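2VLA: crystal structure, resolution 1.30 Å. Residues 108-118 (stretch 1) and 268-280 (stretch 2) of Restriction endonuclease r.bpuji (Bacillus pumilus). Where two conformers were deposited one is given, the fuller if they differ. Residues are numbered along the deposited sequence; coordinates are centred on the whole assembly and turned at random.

Stretch 1 (108-118) DICFKFQFPNG
Stretch 2 268-280: SFFKDWQQYYSNV

Stretch 1 is the end of a helix, 108-112, followed by a loop. Stretch 2 is helical from Ser268 through Tyr277. The helix axes approach to 10.4 Å, with their N-to-C directions at 131°. CA atoms pair at Lys112-Tyr277 (6.1 Å) and Gly118-Phe270 (5.2 Å).

Phe113 leaves the helix at phi/psi -61/149. Its N still donates to Ile109 O (2.9 Å). Lys112 O accepts from the side chain of Tyr276 (chi1 t, chi2 74°). Tyr276 OH donates to Lys112 O at 2.7 Å. Water 3 donates to Tyr276 OH (3.2 Å) and to Gln114 OE1 (2.8 Å).

The CA-to-CB bond of Lys112 (chi1 m, chi2 -94°, chi3 t, chi4 94°) points toward stretch 2, and its NZ reaches the backbone oxygens of Tyr276 and Asn279. Lys112 NZ donates to Tyr276 O at 3.1 Å and weakly to Asn279 O at 3.1 Å. Waters 1 and 2 each accept from Lys112 NZ at 2.9 Å. Water 1 donates to Tyr277 O (2.9 Å) and Asp108 OD2 (2.8 Å), linking both helices. Water 2 lies 2.7 Å from Tyr276 O.

Tyr277 (chi1 t) turns its edge to the face of Phe113, with centroids 5.8 Å apart and planes at 76°. Ile109 CG2 lies 3.4 Å from Tyr277 OH, which is hydrogen-bonded elsewhere in the structure.

The loop is extended through Gln114 (-162/167) and has a cis peptide before Pro116. Gln114 (chi1 p, chi2 t) donates from NE2 to Pro116 O (2.9 Å). Asn117 (chi1 p) donates from ND2 to Gln114 O (2.9 Å). These bonds tie the loop to itself; Asn117 and Gly118 lie over one face of Trp273 (chi1 t, chi2 -98°). Asn117 CB sits 3.6 Å from the centroid of the Trp273 six-membered ring, and Gly118 CA 3.8 Å from that of its five-membered ring. An ideal CB on Gly118 would clash with Trp273 CB at 2.6 Å.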

# COMPACT_ATOMS: atom_id res chain seq x y z
N ASP A 108 -4.16 -2.66 -9.41
CA ASP A 108 -3.38 -3.87 -9.21
C ASP A 108 -2.56 -3.79 -7.92
O ASP A 108 -2.48 -4.75 -7.16
CB ASP A 108 -2.47 -4.12 -10.41
CG ASP A 108 -1.77 -5.47 -10.34
OD1 ASP A 108 -2.47 -6.52 -10.49
OD2 ASP A 108 -0.54 -5.49 -10.13
N ILE A 109 -1.93 -2.64 -7.68
CA ILE A 109 -1.27 -2.40 -6.42
C ILE A 109 -2.23 -2.63 -5.22
O ILE A 109 -1.86 -3.31 -4.25
CB ILE A 109 -0.67 -0.97 -6.38
CG1 ILE A 109 0.63 -0.95 -7.20
CG2 ILE A 109 -0.45 -0.49 -4.95
CD1 ILE A 109 1.25 0.46 -7.44
N CYS A 110 -3.45 -2.12 -5.32
CA CYS A 110 -4.40 -2.23 -4.22
C CYS A 110 -4.84 -3.68 -4.07
O CYS A 110 -5.03 -4.16 -2.94
CB CYS A 110 -5.61 -1.32 -4.45
SG CYS A 110 -5.24 0.45 -4.25
N PHE A 111 -4.96 -4.39 -5.18
CA PHE A 111 -5.36 -5.80 -5.16
C PHE A 111 -4.33 -6.67 -4.45
O PHE A 111 -4.70 -7.64 -3.73
CB PHE A 111 -5.58 -6.29 -6.57
CG PHE A 111 -6.11 -7.69 -6.63
CD1 PHE A 111 -7.46 -7.97 -6.33
CD2 PHE A 111 -5.27 -8.74 -6.88
CE1 PHE A 111 -7.93 -9.29 -6.32
CE2 PHE A 111 -5.75 -10.05 -6.88
CZ PHE A 111 -7.09 -10.30 -6.60
N LYS A 112 -3.06 -6.38 -4.68
CA LYS A 112 -1.95 -7.19 -4.19
C LYS A 112 -1.42 -6.81 -2.81
O LYS A 112 -0.75 -7.61 -2.16
CB LYS A 112 -0.80 -7.17 -5.19
CG LYS A 112 -1.15 -7.82 -6.52
CD LYS A 112 -0.75 -9.26 -6.58
CE LYS A 112 -0.83 -9.79 -8.01
NZ LYS A 112 0.49 -9.70 -8.74
N PHE A 113 -1.67 -5.58 -2.38
CA PHE A 113 -1.12 -5.09 -1.14
C PHE A 113 -1.62 -5.96 0.02
O PHE A 113 -2.77 -6.42 0.01
CB PHE A 113 -1.50 -3.61 -0.90
CG PHE A 113 -0.32 -2.70 -0.54
CD1 PHE A 113 0.35 -2.82 0.64
CD2 PHE A 113 0.06 -1.70 -1.40
CE1 PHE A 113 1.40 -1.96 0.96
CE2 PHE A 113 1.07 -0.83 -1.06
CZ PHE A 113 1.73 -0.97 0.10
N GLN A 114 -0.80 -6.09 1.04
CA GLN A 114 -1.18 -6.76 2.25
C GLN A 114 -0.24 -6.37 3.35
O GLN A 114 0.85 -5.80 3.08
CB GLN A 114 -1.12 -8.28 2.04
CG GLN A 114 0.22 -8.72 1.51
CD GLN A 114 0.38 -10.24 1.56
OE1 GLN A 114 -0.18 -10.96 0.74
NE2 GLN A 114 1.16 -10.72 2.53
N PHE A 115 -0.62 -6.69 4.59
CA PHE A 115 0.31 -6.70 5.71
C PHE A 115 0.27 -8.13 6.30
O PHE A 115 -0.80 -8.73 6.38
CB PHE A 115 -0.12 -5.75 6.81
CG PHE A 115 -0.21 -4.28 6.38
CD1 PHE A 115 0.91 -3.57 5.92
CD2 PHE A 115 -1.41 -3.62 6.47
CE1 PHE A 115 0.81 -2.17 5.59
CE2 PHE A 115 -1.50 -2.22 6.15
CZ PHE A 115 -0.38 -1.54 5.69
N PRO A 116 1.44 -8.68 6.68
CA PRO A 116 2.76 -8.11 6.49
C PRO A 116 3.19 -8.19 5.05
O PRO A 116 2.51 -8.81 4.22
CB PRO A 116 3.68 -9.04 7.37
CG PRO A 116 2.73 -9.90 8.16
CD PRO A 116 1.50 -10.00 7.33
N ASN A 117 4.32 -7.57 4.73
CA ASN A 117 4.85 -7.61 3.41
C ASN A 117 6.37 -7.45 3.39
O ASN A 117 7.00 -7.19 4.43
CB ASN A 117 4.16 -6.54 2.54
CG ASN A 117 4.44 -5.12 3.04
OD1 ASN A 117 5.60 -4.73 3.15
ND2 ASN A 117 3.37 -4.38 3.41
N GLY A 118 6.95 -7.58 2.21
CA GLY A 118 8.39 -7.45 2.05
C GLY A 118 8.84 -6.10 1.56
O GLY A 118 9.98 -5.95 1.11
N SER A 268 15.09 -15.15 1.17
CA SER A 268 13.99 -15.68 0.37
C SER A 268 12.72 -14.85 0.55
O SER A 268 11.95 -14.66 -0.38
CB SER A 268 13.71 -17.12 0.77
OG SER A 268 14.78 -17.99 0.38
N PHE A 269 12.49 -14.39 1.77
CA PHE A 269 11.31 -13.60 2.08
C PHE A 269 11.18 -12.42 1.13
O PHE A 269 10.14 -12.23 0.51
CB PHE A 269 11.37 -13.11 3.51
CG PHE A 269 10.24 -12.22 3.90
CD1 PHE A 269 9.00 -12.71 4.14
CD2 PHE A 269 10.45 -10.85 4.02
CE1 PHE A 269 7.97 -11.88 4.52
CE2 PHE A 269 9.41 -10.01 4.37
CZ PHE A 269 8.17 -10.54 4.63
N PHE A 270 12.24 -11.63 1.02
CA PHE A 270 12.17 -10.43 0.21
C PHE A 270 12.11 -10.73 -1.28
O PHE A 270 11.42 -10.05 -2.02
CB PHE A 270 13.32 -9.50 0.53
CG PHE A 270 13.23 -8.90 1.90
CD1 PHE A 270 12.26 -7.96 2.19
CD2 PHE A 270 14.09 -9.29 2.91
CE1 PHE A 270 12.14 -7.44 3.45
CE2 PHE A 270 13.99 -8.75 4.16
CZ PHE A 270 13.02 -7.81 4.43
N LYS A 271 12.78 -11.80 -1.70
CA LYS A 271 12.75 -12.19 -3.10
C LYS A 271 11.37 -12.72 -3.50
O LYS A 271 10.82 -12.33 -4.54
CB LYS A 271 13.80 -13.26 -3.39
CG LYS A 271 13.97 -13.55 -4.87
N ASP A 272 10.81 -13.59 -2.66
CA ASP A 272 9.51 -14.16 -2.92
C ASP A 272 8.43 -13.08 -2.86
O ASP A 272 7.48 -13.11 -3.65
CB ASP A 272 9.18 -15.25 -1.90
CG ASP A 272 10.12 -16.44 -1.97
OD1 ASP A 272 10.79 -16.64 -3.01
OD2 ASP A 272 10.15 -17.21 -0.99
N TRP A 273 8.55 -12.15 -1.92
CA TRP A 273 7.59 -11.04 -1.86
C TRP A 273 7.59 -10.27 -3.19
O TRP A 273 6.54 -9.96 -3.74
CB TRP A 273 7.87 -10.08 -0.70
CG TRP A 273 7.13 -8.78 -0.92
CD1 TRP A 273 7.63 -7.61 -1.46
CD2 TRP A 273 5.73 -8.56 -0.76
NE1 TRP A 273 6.63 -6.68 -1.60
CE2 TRP A 273 5.45 -7.24 -1.18
CE3 TRP A 273 4.68 -9.35 -0.26
CZ2 TRP A 273 4.19 -6.71 -1.13
CZ3 TRP A 273 3.44 -8.83 -0.22
CH2 TRP A 273 3.18 -7.52 -0.67
N GLN A 274 8.77 -9.96 -3.69
CA GLN A 274 8.85 -9.13 -4.90
C GLN A 274 8.23 -9.86 -6.11
O GLN A 274 7.57 -9.24 -6.95
CB GLN A 274 10.28 -8.73 -5.20
CG GLN A 274 10.42 -7.61 -6.24
CD GLN A 274 9.96 -6.25 -5.71
OE1 GLN A 274 9.67 -6.11 -4.53
NE2 GLN A 274 9.95 -5.23 -6.59
N GLN A 275 8.40 -11.18 -6.16
CA GLN A 275 7.82 -11.98 -7.24
C GLN A 275 6.29 -12.03 -7.15
O GLN A 275 5.60 -11.99 -8.17
CB GLN A 275 8.38 -13.41 -7.19
CG GLN A 275 7.69 -14.38 -8.14
CD GLN A 275 7.87 -14.02 -9.61
OE1 GLN A 275 8.91 -13.49 -10.01
NE2 GLN A 275 6.86 -14.33 -10.43
N TYR A 276 5.76 -12.16 -5.94
CA TYR A 276 4.33 -12.11 -5.73
C TYR A 276 3.75 -10.73 -6.12
O TYR A 276 2.76 -10.64 -6.84
CB TYR A 276 3.98 -12.41 -4.26
CG TYR A 276 2.66 -11.88 -3.86
CD1 TYR A 276 1.49 -12.48 -4.28
CD2 TYR A 276 2.56 -10.74 -3.09
CE1 TYR A 276 0.26 -11.94 -3.96
CE2 TYR A 276 1.36 -10.20 -2.77
CZ TYR A 276 0.21 -10.77 -3.21
OH TYR A 276 -1.00 -10.21 -2.89
N TYR A 277 4.38 -9.69 -5.63
CA TYR A 277 3.80 -8.33 -5.69
C TYR A 277 3.93 -7.69 -7.05
O TYR A 277 3.05 -6.97 -7.48
CB TYR A 277 4.45 -7.45 -4.64
CG TYR A 277 3.89 -6.03 -4.59
CD1 TYR A 277 2.60 -5.79 -4.15
CD2 TYR A 277 4.67 -4.93 -4.93
CE1 TYR A 277 2.09 -4.53 -4.09
CE2 TYR A 277 4.17 -3.67 -4.84
CZ TYR A 277 2.88 -3.48 -4.42
OH TYR A 277 2.38 -2.19 -4.33
N SER A 278 5.04 -7.96 -7.73
CA SER A 278 5.39 -7.22 -8.94
C SER A 278 4.95 -7.91 -10.24
O SER A 278 4.79 -7.26 -11.26
CB SER A 278 6.89 -6.99 -8.99
OG SER A 278 7.58 -8.15 -9.39
N ASN A 279 4.76 -9.24 -10.17
CA ASN A 279 4.69 -10.09 -11.38
C ASN A 279 3.41 -10.90 -11.43
O ASN A 279 2.72 -11.01 -10.45
CB ASN A 279 5.89 -11.08 -11.42
CG ASN A 279 7.21 -10.40 -11.77
OD1 ASN A 279 7.22 -9.32 -12.33
ND2 ASN A 279 8.32 -11.03 -11.39
N VAL A 280 3.12 -11.48 -12.59
CA VAL A 280 1.87 -12.22 -12.77
C VAL A 280 2.03 -13.68 -12.35
O VAL A 280 3.01 -14.33 -12.69
CB VAL A 280 1.41 -12.17 -14.23
CG1 VAL A 280 0.10 -12.91 -14.40
CG2 VAL A 280 1.30 -10.72 -14.70
O HOH W 1 1.63 -7.32 -9.98
O HOH W 2 1.02 -12.43 -7.89
O HOH W 3 -2.78 -10.70 -0.28